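Local coordinates for protein histidine acid phosphatase (Bifidobacterium longum subsp. infantis, PDB 6RXD) that probably removes phosphate groups from inositol polyphosphates such as phytate and from 2,3-bisphosphoglycerate, as a histidine acid phosphatase of the MINPP subfamily, at residues T496-K499 and S500-A504; N380-D383 and A384-G388. All coordinates share one frame; numbering follows the deposited sequence. Where two conformers were deposited one is given.

Both contacts cover the carboxyl-terminal part of a helix and the residues that follow it, contact 2 in helix 372-386 and contact 1 in helix 495-501, with centres about 16 Å apart. Contact 2 comes first along the chain. Between them the chain passes through strand 391-398 and strand 445-453 of the mixed sheet, whose residues touch the side chains of helix 372-386. The two helices meet directly: I382 and D383 touch L495, and a salt bridge of 2.7 Å joins K499 NZ to D383 OD1. This joins the disulfide-bonded C-terminal region to helix 372-386, and through the side chains of that helix to the phosphatase sheet.

Contact 1: residues T496-K499 and S500-A504; sequences TELK and SCLAA
L498 and L502, four residues apart, lie side by side and point the same way. L502 carries its CG beside the backbone N and opposite the carbonyl carbon (chi1 -61°), a rotation that brings CD1 to 4.1 Å from L498 CB and CG to 3.3 Å from L498 O. In the conformer given for C501, L498 CD2 also rests 3.8 Å from C501 SG, while the L498 side chain touches F479 beyond the helix. C501 holds SG between its backbone N and carbonyl carbon (chi1 76°) in that conformer, and the sulfur forms the disulfide with C483. E497 bends at chi2, bringing OE2 within 3.9 Å of C501 CB, and its carboxylate is held by T508 OG1 and the backbone N atoms of L509 and T484. Replacing L502 by an alanine would probably uncover one side of L498 and open a gap beside it. The backbone is closed by C501 N to E497 O at 2.7 Å and by L502 N to L498 O at 2.9 Å. The arrangement is characteristic of the carboxyl-terminal part of a short helix with a buried apolar side, here joined by a disulfide to C483 earlier in the chain.

Contact 2: residues N380-D383 and A384-G388; sequences NTID and ARVNG
N387 folds its side chain back over the carbonyl of D383, four residues earlier. Its CB lies 3.1 Å from D383 O, and CG, placed beside the backbone N (chi1 -62°), is equally near that oxygen. At the tip, ND2 lies 3.3 Å from D383 O at an angle too poor for a hydrogen bond, with D383 CB farther off, and OD1 accepts a weak bond from a water. That water donates more firmly to D383 OD1, at 2.8 Å, and so bridges the two side chains. The same carboxylate oxygen is paired with K499, so charge and water converge on one atom. D383 O itself accepts the backbone N-H of N387 at 2.7 Å. On another side of the turn, I382 and V386 meet at a slant through their CG2 methyls, 3.9 Å apart; beyond them I382 touches Y38, W448 and V450, and V386 touches I37. V386 N is bonded to I382 O. R385 extends from the helix, giving NE to I37 O and NH1 to G389 O. The helix ends in a Schellman motif: G388, at positive phi, is the C-prime residue, with G388 N bonded to R385 O and G389 N reaching A384 O, and the chain then leads into strand 391-398 of the phosphatase sheet.

Contact 1: residues T496-K499 and S500-A504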
loop_
_atom_site.group_PDB
_atom_site.type_symbol
_atom_site.label_atom_id
_atom_site.label_comp_id
_atom_site.label_asym_id
_atom_site.label_seq_id
_atom_site.Cartn_x
_atom_site.Cartn_y
_atom_site.Cartn_z
ATOM N N THR A 496 -10.633 24.101 12.187
ATOM C CA THR A 496 -9.769 24.727 13.190
ATOM C C THR A 496 -9.260 23.677 14.180
ATOM O O THR A 496 -8.094 23.701 14.587
ATOM C CB THR A 496 -10.511 25.825 13.960
ATOM O OG1 THR A 496 -11.773 25.312 14.410
ATOM C CG2 THR A 496 -10.762 27.044 13.072
ATOM N N GLU A 497 -10.141 22.757 14.561
ATOM C CA GLU A 497 -9.787 21.721 15.522
ATOM C C GLU A 497 -8.741 20.786 14.934
ATOM O O GLU A 497 -7.775 20.432 15.616
ATOM C CB GLU A 497 -11.031 20.943 15.980
ATOM C CG GLU A 497 -10.719 19.684 16.801
ATOM C CD GLU A 497 -10.208 19.973 18.200
ATOM O OE1 GLU A 497 -10.068 21.157 18.571
ATOM O OE2 GLU A 497 -9.942 19.003 18.947
ATOM N N LEU A 498 -8.922 20.384 13.676
ATOM C CA LEU A 498 -7.953 19.492 13.039
ATOM C C LEU A 498 -6.585 20.144 12.930
ATOM O O LEU A 498 -5.567 19.483 13.129
ATOM C CB LEU A 498 -8.427 19.026 11.662
ATOM C CG LEU A 498 -9.658 18.125 11.669
ATOM C CD1 LEU A 498 -9.899 17.554 10.276
ATOM C CD2 LEU A 498 -9.476 17.006 12.690
ATOM N N LYS A 499 -6.549 21.435 12.625
ATOM C CA LYS A 499 -5.261 22.110 12.476
ATOM C C LYS A 499 -4.484 22.114 13.785
ATOM O O LYS A 499 -3.251 22.056 13.799
ATOM C CB LYS A 499 -5.454 23.537 11.958
ATOM C CG LYS A 499 -5.817 23.600 10.479
ATOM C CD LYS A 499 -6.072 25.045 10.047
ATOM C CE LYS A 499 -6.458 25.117 8.574
ATOM N NZ LYS A 499 -6.958 26.481 8.212
ATOM N N SER A 500 -5.212 22.175 14.891
ATOM C CA SER A 500 -4.582 22.094 16.198
ATOM C C SER A 500 -4.277 20.658 16.597
ATOM O O SER A 500 -3.160 20.341 17.007
ATOM C CB SER A 500 -5.492 22.754 17.245
ATOM O OG SER A 500 -5.050 22.532 18.568
ATOM N N CYS A 501 -5.258 19.775 16.461
ATOM C CA CYS A 501 -5.167 18.440 17.051
ATOM C C CYS A 501 -4.369 17.444 16.216
ATOM O O CYS A 501 -3.919 16.416 16.729
ATOM C CB CYS A 501 -6.562 17.878 17.392
ATOM S SG CYS A 501 -7.585 17.257 16.013
ATOM N N LEU A 502 -4.199 17.738 14.930
ATOM C CA LEU A 502 -3.385 16.870 14.076
ATOM C C LEU A 502 -1.931 17.304 14.036
ATOM O O LEU A 502 -1.087 16.595 13.485
ATOM C CB LEU A 502 -3.940 16.789 12.654
ATOM C CG LEU A 502 -5.356 16.222 12.587
ATOM C CD1 LEU A 502 -5.754 16.015 11.135
ATOM C CD2 LEU A 502 -5.440 14.911 13.364
ATOM N N ALA A 503 -1.638 18.465 14.615
ATOM C CA ALA A 503 -0.250 18.909 14.754
ATOM C C ALA A 503 0.437 18.100 15.860
ATOM O O ALA A 503 -0.234 17.431 16.650
ATOM C CB ALA A 503 -0.194 20.402 15.055
ATOM N N ALA A 504 1.765 18.173 15.936
ATOM C CA ALA A 504 2.534 17.318 16.855
ATOM C C ALA A 504 2.168 17.439 18.344
ATOM O O ALA A 504 2.275 16.462 19.092
ATOM C CB ALA A 504 4.051 17.512 16.643
#

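Contact 2: residues N380-D383 and A384-G388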
loop_
_atom_site.group_PDB
_atom_site.type_symbol
_atom_site.label_atom_id
_atom_site.label_comp_id
_atom_site.label_asym_id
_atom_site.label_seq_id
_atom_site.Cartn_x
_atom_site.Cartn_y
_atom_site.Cartn_z
ATOM N N ASN A 380 -3.880 22.179 3.508
ATOM C CA ASN A 380 -3.700 23.344 2.641
ATOM C C ASN A 380 -4.668 23.388 1.463
ATOM O O ASN A 380 -5.090 24.465 1.047
ATOM C CB ASN A 380 -2.262 23.425 2.124
ATOM C CG ASN A 380 -1.282 23.901 3.179
ATOM O OD1 ASN A 380 -1.671 24.511 4.173
ATOM N ND2 ASN A 380 0.004 23.625 2.964
ATOM N N THR A 381 -4.994 22.230 0.902
ATOM C CA THR A 381 -5.925 22.197 -0.221
ATOM C C THR A 381 -7.358 22.475 0.237
ATOM O O THR A 381 -8.176 22.976 -0.542
ATOM C CB THR A 381 -5.858 20.877 -1.039
ATOM O OG1 THR A 381 -6.167 19.769 -0.193
ATOM C CG2 THR A 381 -4.486 20.676 -1.669
ATOM N N ILE A 382 -7.668 22.155 1.492
ATOM C CA ILE A 382 -8.953 22.552 2.050
ATOM C C ILE A 382 -8.982 24.077 2.144
ATOM O O ILE A 382 -9.938 24.710 1.694
ATOM C CB ILE A 382 -9.211 21.932 3.435
ATOM C CG1 ILE A 382 -9.348 20.418 3.317
ATOM C CG2 ILE A 382 -10.487 22.511 4.055
ATOM C CD1 ILE A 382 -9.367 19.700 4.688
ATOM N N ASP A 383 -7.934 24.669 2.715
ATOM C CA ASP A 383 -7.856 26.128 2.800
ATOM C C ASP A 383 -8.012 26.789 1.428
ATOM O O ASP A 383 -8.727 27.787 1.294
ATOM C CB ASP A 383 -6.536 26.580 3.430
ATOM C CG ASP A 383 -6.479 26.346 4.921
ATOM O OD1 ASP A 383 -7.543 26.284 5.579
ATOM O OD2 ASP A 383 -5.347 26.233 5.442
ATOM N N ALA A 384 -7.352 26.247 0.407
ATOM C CA ALA A 384 -7.440 26.841 -0.935
ATOM C C ALA A 384 -8.887 26.932 -1.418
ATOM O O ALA A 384 -9.290 27.919 -2.033
ATOM C CB ALA A 384 -6.604 26.052 -1.932
ATOM N N ARG A 385 -9.666 25.896 -1.124
ATOM C CA ARG A 385 -11.070 25.836 -1.523
ATOM C C ARG A 385 -11.924 26.775 -0.674
ATOM O O ARG A 385 -12.703 27.581 -1.201
ATOM C CB ARG A 385 -11.580 24.391 -1.405
ATOM C CG ARG A 385 -13.074 24.206 -1.655
ATOM C CD ARG A 385 -13.531 24.784 -2.999
ATOM N NE ARG A 385 -14.949 24.522 -3.232
ATOM C CZ ARG A 385 -15.668 25.105 -4.183
ATOM N NH1 ARG A 385 -15.100 26.000 -4.984
ATOM N NH2 ARG A 385 -16.955 24.804 -4.329
ATOM N N VAL A 386 -11.772 26.666 0.644
ATOM C CA VAL A 386 -12.486 27.532 1.588
ATOM C C VAL A 386 -12.210 28.994 1.258
ATOM O O VAL A 386 -13.108 29.844 1.335
ATOM C CB VAL A 386 -12.071 27.217 3.040
ATOM C CG1 VAL A 386 -12.637 28.261 4.013
ATOM C CG2 VAL A 386 -12.531 25.811 3.425
ATOM N N ASN A 387 -10.970 29.276 0.865
ATOM C CA ASN A 387 -10.558 30.635 0.528
ATOM C C ASN A 387 -10.871 31.080 -0.897
ATOM O O ASN A 387 -10.260 32.028 -1.390
ATOM C CB ASN A 387 -9.066 30.844 0.816
ATOM C CG ASN A 387 -8.729 30.679 2.283
ATOM O OD1 ASN A 387 -9.610 30.715 3.142
ATOM N ND2 ASN A 387 -7.440 30.493 2.579
ATOM N N GLY A 388 -11.806 30.399 -1.555
ATOM C CA GLY A 388 -12.356 30.892 -2.808
ATOM C C GLY A 388 -11.857 30.209 -4.064
ATOM O O GLY A 388 -12.207 30.613 -5.172
HETATM O O HOH W 1 -9.448 28.299 5.639
#